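Local coordinates for flagellar motor switch protein FliG (Thermotoga maritima, PDB 3AJC) that probably forms part of the switch complex at the base of the flagellar basal body, which sets the direction of motor rotation, at residues V30-L35 against K57-L62; A156-G161 against E199-I204. All coordinates share one frame; numbering follows the deposited sequence.

Interaction 1 of 2, residues V30-L35 against K57-L62; sequences VVLSYL and KRIALL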
ATOM      1  N   VAL A  30     -13.269 -11.025  -4.268  1.00 37.66           N
ATOM      2  CA  VAL A  30     -13.812 -11.026  -2.915  1.00 36.08           C
ATOM      3  C   VAL A  30     -12.990 -11.847  -1.933  1.00 36.17           C
ATOM      4  O   VAL A  30     -12.706 -11.394  -0.815  1.00 35.49           O
ATOM      5  CB  VAL A  30     -15.270 -11.560  -2.891  1.00 36.05           C
ATOM      6  CG1 VAL A  30     -15.686 -11.874  -1.465  1.00 33.43           C
ATOM      7  CG2 VAL A  30     -16.205 -10.525  -3.488  1.00 35.44           C
ATOM      8  N   VAL A  31     -12.628 -13.058  -2.336  1.00 35.96           N
ATOM      9  CA  VAL A  31     -11.850 -13.929  -1.468  1.00 37.02           C
ATOM     10  C   VAL A  31     -10.483 -13.336  -1.149  1.00 36.66           C
ATOM     11  O   VAL A  31     -10.063 -13.322   0.003  1.00 39.28           O
ATOM     12  CB  VAL A  31     -11.628 -15.326  -2.104  1.00 38.04           C
ATOM     13  CG1 VAL A  31     -10.744 -16.178  -1.180  1.00 39.31           C
ATOM     14  CG2 VAL A  31     -12.964 -16.015  -2.348  1.00 36.23           C
ATOM     15  N   LEU A  32      -9.794 -12.840  -2.169  1.00 37.96           N
ATOM     16  CA  LEU A  32      -8.456 -12.286  -1.979  1.00 37.49           C
ATOM     17  C   LEU A  32      -8.440 -10.997  -1.173  1.00 39.25           C
ATOM     18  O   LEU A  32      -7.520 -10.772  -0.375  1.00 36.77           O
ATOM     19  CB  LEU A  32      -7.767 -12.040  -3.330  1.00 35.94           C
ATOM     20  CG  LEU A  32      -7.517 -13.206  -4.305  1.00 34.12           C
ATOM     21  CD1 LEU A  32      -6.356 -12.861  -5.240  1.00 31.76           C
ATOM     22  CD2 LEU A  32      -7.176 -14.450  -3.539  1.00 32.20           C
ATOM     23  N   SER A  33      -9.448 -10.148  -1.380  1.00 39.66           N
ATOM     24  CA  SER A  33      -9.500  -8.882  -0.656  1.00 39.99           C
ATOM     25  C   SER A  33      -9.652  -9.119   0.846  1.00 38.58           C
ATOM     26  O   SER A  33      -9.454  -8.201   1.642  1.00 39.01           O
ATOM     27  CB  SER A  33     -10.639  -7.990  -1.185  1.00 40.14           C
ATOM     28  OG  SER A  33     -11.890  -8.372  -0.646  1.00 45.00           O
ATOM     29  N   TYR A  34      -9.984 -10.352   1.230  1.00 38.33           N
ATOM     30  CA  TYR A  34     -10.132 -10.701   2.646  1.00 39.11           C
ATOM     31  C   TYR A  34      -8.874 -11.314   3.258  1.00 39.57           C
ATOM     32  O   TYR A  34      -8.793 -11.510   4.474  1.00 40.03           O
ATOM     33  CB  TYR A  34     -11.289 -11.686   2.853  1.00 40.07           C
ATOM     34  CG  TYR A  34     -12.631 -11.025   3.063  1.00 40.82           C
ATOM     35  CD1 TYR A  34     -13.580 -10.993   2.041  1.00 44.32           C
ATOM     36  CD2 TYR A  34     -12.942 -10.409   4.272  1.00 41.80           C
ATOM     37  CE1 TYR A  34     -14.811 -10.363   2.218  1.00 45.04           C
ATOM     38  CE2 TYR A  34     -14.166  -9.775   4.464  1.00 43.64           C
ATOM     39  CZ  TYR A  34     -15.096  -9.757   3.432  1.00 45.12           C
ATOM     40  OH  TYR A  34     -16.318  -9.153   3.611  1.00 47.72           O
ATOM     41  N   LEU A  35      -7.891 -11.615   2.420  1.00 39.11           N
ATOM     42  CA  LEU A  35      -6.664 -12.230   2.905  1.00 38.47           C
ATOM     43  C   LEU A  35      -5.544 -11.232   3.152  1.00 37.84           C
ATOM     44  O   LEU A  35      -5.622 -10.057   2.776  1.00 35.03           O
ATOM     45  CB  LEU A  35      -6.174 -13.276   1.899  1.00 37.63           C
ATOM     46  CG  LEU A  35      -7.171 -14.355   1.482  1.00 38.35           C
ATOM     47  CD1 LEU A  35      -6.591 -15.157   0.319  1.00 37.73           C
ATOM     48  CD2 LEU A  35      -7.489 -15.252   2.682  1.00 35.97           C
ATOM     49  N   LYS A  57      -8.201  -5.641 -10.898  1.00 37.50           N
ATOM     50  CA  LYS A  57      -9.058  -4.474 -11.110  1.00 38.98           C
ATOM     51  C   LYS A  57     -10.326  -4.557 -10.243  1.00 38.24           C
ATOM     52  O   LYS A  57     -10.730  -3.564  -9.631  1.00 37.08           O
ATOM     53  CB  LYS A  57      -9.437  -4.355 -12.586  1.00 40.08           C
ATOM     54  CG  LYS A  57     -10.173  -3.066 -12.934  1.00 45.39           C
ATOM     55  CD  LYS A  57     -10.511  -2.997 -14.416  1.00 47.38           C
ATOM     56  CE  LYS A  57     -11.612  -3.985 -14.777  1.00 50.54           C
ATOM     57  NZ  LYS A  57     -11.967  -3.931 -16.232  1.00 52.70           N
ATOM     58  N   ARG A  58     -10.941  -5.738 -10.183  1.00 36.91           N
ATOM     59  CA  ARG A  58     -12.143  -5.938  -9.382  1.00 37.48           C
ATOM     60  C   ARG A  58     -11.854  -5.753  -7.897  1.00 38.79           C
ATOM     61  O   ARG A  58     -12.729  -5.343  -7.129  1.00 37.71           O
ATOM     62  CB  ARG A  58     -12.720  -7.332  -9.621  1.00 38.88           C
ATOM     63  CG  ARG A  58     -13.500  -7.449 -10.912  1.00 44.06           C
ATOM     64  CD  ARG A  58     -13.863  -8.890 -11.211  1.00 48.19           C
ATOM     65  NE  ARG A  58     -14.583  -9.006 -12.475  1.00 52.22           N
ATOM     66  CZ  ARG A  58     -15.840  -8.616 -12.655  1.00 55.84           C
ATOM     67  NH1 ARG A  58     -16.527  -8.089 -11.652  1.00 56.73           N
ATOM     68  NH2 ARG A  58     -16.408  -8.740 -13.848  1.00 58.46           N
ATOM     69  N   ILE A  59     -10.629  -6.066  -7.484  1.00 38.96           N
ATOM     70  CA  ILE A  59     -10.258  -5.899  -6.087  1.00 38.16           C
ATOM     71  C   ILE A  59     -10.154  -4.401  -5.820  1.00 39.70           C
ATOM     72  O   ILE A  59     -10.571  -3.902  -4.763  1.00 40.40           O
ATOM     73  CB  ILE A  59      -8.898  -6.574  -5.776  1.00 36.83           C
ATOM     74  CG1 ILE A  59      -9.050  -8.101  -5.836  1.00 35.97           C
ATOM     75  CG2 ILE A  59      -8.396  -6.130  -4.402  1.00 36.02           C
ATOM     76  CD1 ILE A  59      -7.761  -8.879  -5.606  1.00 31.18           C
ATOM     77  N   ALA A  60      -9.606  -3.688  -6.798  1.00 39.23           N
ATOM     78  CA  ALA A  60      -9.424  -2.249  -6.702  1.00 41.32           C
ATOM     79  C   ALA A  60     -10.767  -1.520  -6.672  1.00 43.67           C
ATOM     80  O   ALA A  60     -10.918  -0.520  -5.972  1.00 44.02           O
ATOM     81  CB  ALA A  60      -8.589  -1.756  -7.873  1.00 38.36           C
ATOM     82  N   LEU A  61     -11.741  -2.032  -7.425  1.00 45.53           N
ATOM     83  CA  LEU A  61     -13.065  -1.417  -7.502  1.00 47.45           C
ATOM     84  C   LEU A  61     -14.135  -2.288  -6.862  1.00 50.06           C
ATOM     85  O   LEU A  61     -15.298  -2.254  -7.261  1.00 51.64           O
ATOM     86  CB  LEU A  61     -13.418  -1.171  -8.970  1.00 46.39           C
ATOM     87  CG  LEU A  61     -12.423  -0.375  -9.823  1.00 44.80           C
ATOM     88  CD1 LEU A  61     -12.777  -0.568 -11.280  1.00 41.33           C
ATOM     89  CD2 LEU A  61     -12.441   1.106  -9.445  1.00 43.10           C
ATOM     90  N   LEU A  62     -13.735  -3.054  -5.853  1.00 51.90           N
ATOM     91  CA  LEU A  62     -14.632  -3.986  -5.187  1.00 55.15           C
ATOM     92  C   LEU A  62     -16.089  -3.585  -4.944  1.00 59.19           C
ATOM     93  O   LEU A  62     -16.995  -4.320  -5.316  1.00 60.37           O
ATOM     94  CB  LEU A  62     -14.021  -4.454  -3.866  1.00 54.76           C
ATOM     95  CG  LEU A  62     -14.697  -5.723  -3.338  1.00 54.28           C
ATOM     96  CD1 LEU A  62     -14.428  -6.880  -4.287  1.00 53.55           C
ATOM     97  CD2 LEU A  62     -14.166  -6.043  -1.952  1.00 55.68           C
TER

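Interaction 2 of 2, residues A156-G161 against E199-I204; sequences ALALKG and EAQQKI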
ATOM      1  N   ALA A 156      11.405  10.120  14.442  1.00 27.34           N
ATOM      2  CA  ALA A 156      12.249   9.208  15.195  1.00 28.31           C
ATOM      3  C   ALA A 156      11.710   7.782  15.127  1.00 30.01           C
ATOM      4  O   ALA A 156      12.467   6.835  14.890  1.00 29.45           O
ATOM      5  CB  ALA A 156      12.356   9.668  16.639  1.00 26.15           C
ATOM      6  N   LEU A 157      10.405   7.632  15.341  1.00 29.39           N
ATOM      7  CA  LEU A 157       9.768   6.322  15.283  1.00 30.97           C
ATOM      8  C   LEU A 157       9.946   5.697  13.906  1.00 31.55           C
ATOM      9  O   LEU A 157      10.390   4.556  13.774  1.00 31.91           O
ATOM     10  CB  LEU A 157       8.271   6.448  15.587  1.00 30.20           C
ATOM     11  CG  LEU A 157       7.914   6.779  17.035  1.00 31.23           C
ATOM     12  CD1 LEU A 157       6.436   7.172  17.172  1.00 29.79           C
ATOM     13  CD2 LEU A 157       8.235   5.576  17.877  1.00 28.79           C
ATOM     14  N   ALA A 158       9.593   6.459  12.879  1.00 30.54           N
ATOM     15  CA  ALA A 158       9.692   5.988  11.504  1.00 30.68           C
ATOM     16  C   ALA A 158      11.107   5.532  11.136  1.00 31.41           C
ATOM     17  O   ALA A 158      11.281   4.582  10.360  1.00 31.33           O
ATOM     18  CB  ALA A 158       9.236   7.089  10.552  1.00 27.94           C
ATOM     19  N   LEU A 159      12.112   6.202  11.694  1.00 30.81           N
ATOM     20  CA  LEU A 159      13.504   5.881  11.404  1.00 33.51           C
ATOM     21  C   LEU A 159      13.984   4.586  12.054  1.00 35.99           C
ATOM     22  O   LEU A 159      14.909   3.949  11.559  1.00 36.94           O
ATOM     23  CB  LEU A 159      14.410   7.044  11.814  1.00 31.81           C
ATOM     24  CG  LEU A 159      14.303   8.271  10.908  1.00 31.43           C
ATOM     25  CD1 LEU A 159      15.154   9.417  11.439  1.00 30.27           C
ATOM     26  CD2 LEU A 159      14.744   7.875   9.514  1.00 30.63           C
ATOM     27  N   LYS A 160      13.365   4.191  13.158  1.00 38.10           N
ATOM     28  CA  LYS A 160      13.762   2.948  13.798  1.00 40.75           C
ATOM     29  C   LYS A 160      13.439   1.770  12.882  1.00 41.94           C
ATOM     30  O   LYS A 160      13.842   0.641  13.146  1.00 44.68           O
ATOM     31  CB  LYS A 160      13.046   2.773  15.136  1.00 42.32           C
ATOM     32  CG  LYS A 160      13.567   3.674  16.236  1.00 45.36           C
ATOM     33  CD  LYS A 160      12.975   3.286  17.579  1.00 49.73           C
ATOM     34  CE  LYS A 160      13.708   3.980  18.723  1.00 51.66           C
ATOM     35  NZ  LYS A 160      15.158   3.615  18.762  1.00 51.06           N
ATOM     36  N   GLY A 161      12.708   2.037  11.805  1.00 41.44           N
ATOM     37  CA  GLY A 161      12.359   0.982  10.873  1.00 41.22           C
ATOM     38  C   GLY A 161      12.831   1.274   9.457  1.00 42.63           C
ATOM     39  O   GLY A 161      12.244   0.787   8.486  1.00 42.95           O
ATOM     40  N   GLU A 199       2.804   3.009  12.129  1.00 40.22           N
ATOM     41  CA  GLU A 199       1.897   4.119  11.849  1.00 40.09           C
ATOM     42  C   GLU A 199       2.660   5.413  11.618  1.00 36.98           C
ATOM     43  O   GLU A 199       2.200   6.285  10.878  1.00 36.10           O
ATOM     44  CB  GLU A 199       0.862   4.305  12.963  1.00 45.83           C
ATOM     45  CG  GLU A 199       1.151   3.593  14.255  1.00 52.80           C
ATOM     46  CD  GLU A 199       0.068   3.840  15.284  1.00 56.69           C
ATOM     47  OE1 GLU A 199      -0.592   2.869  15.716  1.00 58.99           O
ATOM     48  OE2 GLU A 199      -0.123   5.017  15.653  1.00 60.11           O
ATOM     49  N   ALA A 200       3.826   5.535  12.247  1.00 33.28           N
ATOM     50  CA  ALA A 200       4.649   6.722  12.062  1.00 29.64           C
ATOM     51  C   ALA A 200       5.024   6.779  10.579  1.00 27.37           C
ATOM     52  O   ALA A 200       4.867   7.816   9.928  1.00 25.35           O
ATOM     53  CB  ALA A 200       5.915   6.651  12.945  1.00 27.69           C
ATOM     54  N   GLN A 201       5.485   5.650  10.039  1.00 26.41           N
ATOM     55  CA  GLN A 201       5.860   5.584   8.626  1.00 27.32           C
ATOM     56  C   GLN A 201       4.624   5.825   7.751  1.00 29.05           C
ATOM     57  O   GLN A 201       4.679   6.552   6.750  1.00 28.87           O
ATOM     58  CB  GLN A 201       6.508   4.223   8.299  1.00 26.62           C
ATOM     59  CG  GLN A 201       7.871   4.005   8.979  1.00 28.67           C
ATOM     60  CD  GLN A 201       8.618   2.747   8.522  1.00 31.33           C
ATOM     61  OE1 GLN A 201       8.040   1.831   7.926  1.00 35.78           O
ATOM     62  NE2 GLN A 201       9.910   2.692   8.827  1.00 31.34           N
ATOM     63  N   GLN A 202       3.501   5.233   8.136  1.00 30.67           N
ATOM     64  CA  GLN A 202       2.267   5.417   7.380  1.00 33.63           C
ATOM     65  C   GLN A 202       1.891   6.905   7.330  1.00 33.70           C
ATOM     66  O   GLN A 202       1.435   7.415   6.303  1.00 32.23           O
ATOM     67  CB  GLN A 202       1.131   4.641   8.043  1.00 37.21           C
ATOM     68  CG  GLN A 202      -0.176   4.807   7.329  1.00 42.48           C
ATOM     69  CD  GLN A 202      -0.278   3.905   6.115  1.00 47.80           C
ATOM     70  OE1 GLN A 202       0.685   3.739   5.355  1.00 46.32           O
ATOM     71  NE2 GLN A 202      -1.455   3.311   5.924  1.00 52.00           N
ATOM     72  N   LYS A 203       2.077   7.586   8.460  1.00 31.65           N
ATOM     73  CA  LYS A 203       1.775   9.010   8.585  1.00 32.24           C
ATOM     74  C   LYS A 203       2.619   9.842   7.624  1.00 30.31           C
ATOM     75  O   LYS A 203       2.134  10.790   7.009  1.00 28.50           O
ATOM     76  CB  LYS A 203       2.061   9.460  10.015  1.00 38.14           C
ATOM     77  CG  LYS A 203       0.869   9.999  10.768  1.00 44.53           C
ATOM     78  CD  LYS A 203       1.053   9.776  12.261  1.00 49.30           C
ATOM     79  CE  LYS A 203      -0.026  10.466  13.072  1.00 52.56           C
ATOM     80  NZ  LYS A 203       0.069  10.098  14.518  1.00 55.08           N
ATOM     81  N   ILE A 204       3.898   9.497   7.517  1.00 28.58           N
ATOM     82  CA  ILE A 204       4.794  10.220   6.631  1.00 27.93           C
ATOM     83  C   ILE A 204       4.403   9.944   5.181  1.00 28.48           C
ATOM     84  O   ILE A 204       4.425  10.842   4.339  1.00 28.22           O
ATOM     85  CB  ILE A 204       6.252   9.799   6.858  1.00 25.18           C
ATOM     86  CG1 ILE A 204       6.676  10.171   8.291  1.00 24.64           C
ATOM     87  CG2 ILE A 204       7.148  10.444   5.799  1.00 20.54           C
ATOM     88  CD1 ILE A 204       8.175   9.938   8.607  1.00 22.84           C
TER

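Interaction 1 of 2, residues V30-L35 against K57-L62
Leu62 lays its two methyl groups against Val30 and Ser33, CD1 lying 4.1 Å from Val30 CG2 and CD2 3.5 Å from Ser33 OG. The contact joins two helices of the all-helical FliG middle domain, 25-33 and 49-60, near their C-terminal ends. Leu61 is the first residue to leave helical geometry after helix 49-60, and Leu62, in the turn that follows, is directed back at helix 25-33 with CG anti to its backbone N (chi1 -163°). The side chains of Val30 and Leu62 cross at about a right angle. One turn back, Ile59 approaches by its tip, CD1 resting 3.9 Å from Leu32 CB, while its CG2 lies near Ser33 CB. Ala29 also touches Ile59, and Ala40, Ile43 and Leu44 of helix 37-46 pack on Leu32, tying a third helix into this buried layer. Beside it, Arg58 and Gln26, both of the EHPQR motif that is important for interaction with FliM, are hydrogen-bonded to each other. Among these apolar groups the buried hydroxyl of Ser33 turns back toward the carbonyl of Val30 and donates to it. A leucine in place of Ser33 would probably crowd the Leu62 methyls and leave Val30 O without this hydroxyl donor. The bond from Ser33 OG to Val30 O is 3.1 Å long, with the hydroxyl above the carbonyl plane rather than on a lone pair.

Interaction 2 of 2, residues A156-G161 against E199-I204
Gln201 NE2 donates to the backbone carbonyls of Ala158 and Gly161, the latter in the loop that follows helix 152-159, and the two bonds differ in geometry. The one to Ala158 O is short, 2.8 Å from Gln201 NE2, and nearly straight at 169°; it meets a lone pair in the carbonyl plane. Gly161 O lies 3.0 Å from Gln201 NE2 and is approached from above its carbonyl plane, with a more bent N-H...O angle of 153°. Both acceptors lie almost exactly in the amide plane, so the pair of bonds would fix the rotation of the carboxamide. Its reach comes from a chain extended beyond CG, chi2 being -172°, which carries the amide to Ala158 O and Gly161 O. At Gly161, a side chain would be directed into Gln201 NE2, and the lack of one lets the amide come in close. The arrangement joins two helices of the FliG C-terminal domain, also all-helical: the long helix 194-213 packs across the shorter 152-159, their backbones only 4.8 Å apart between Ala158 CA and Gln201 CA. Small residues permit this approach. Ala158 CB sits among Gln201 CG, Ala200 CB and the tip of Ile204, whose CD1 is 3.6 Å from Ala158 CB. On the flank, Ala200 CB presses on Leu157 CB at 3.5 Å. Phe132, from a loop, touches both Ala158 and Gln201, while Met189 packs on Leu157 and Leu155 on Ile204.

How the interactions relate
Interactions 1 and 2 share no helix: the first lies in the middle domain and the second in the C-terminal domain, on opposite sides of the chain's centre, with centres 28 Å apart and nearest atoms about 14 Å apart. Each joins the C-terminal part of a short helix to a later helix of the same domain, and both are largely buried. Interaction 1 is apolar across its interface, with the Ser33 hydroxyl bonded within its own segment rather than across, and its segment 57-62 includes Arg58 of the motif important for interaction with FliM. Interaction 2 is closer backbone to backbone, combines alanine-rich packing with glutamine-to-carbonyl bonds at an edge that reaches exposed Gly161, and lies away from that motif.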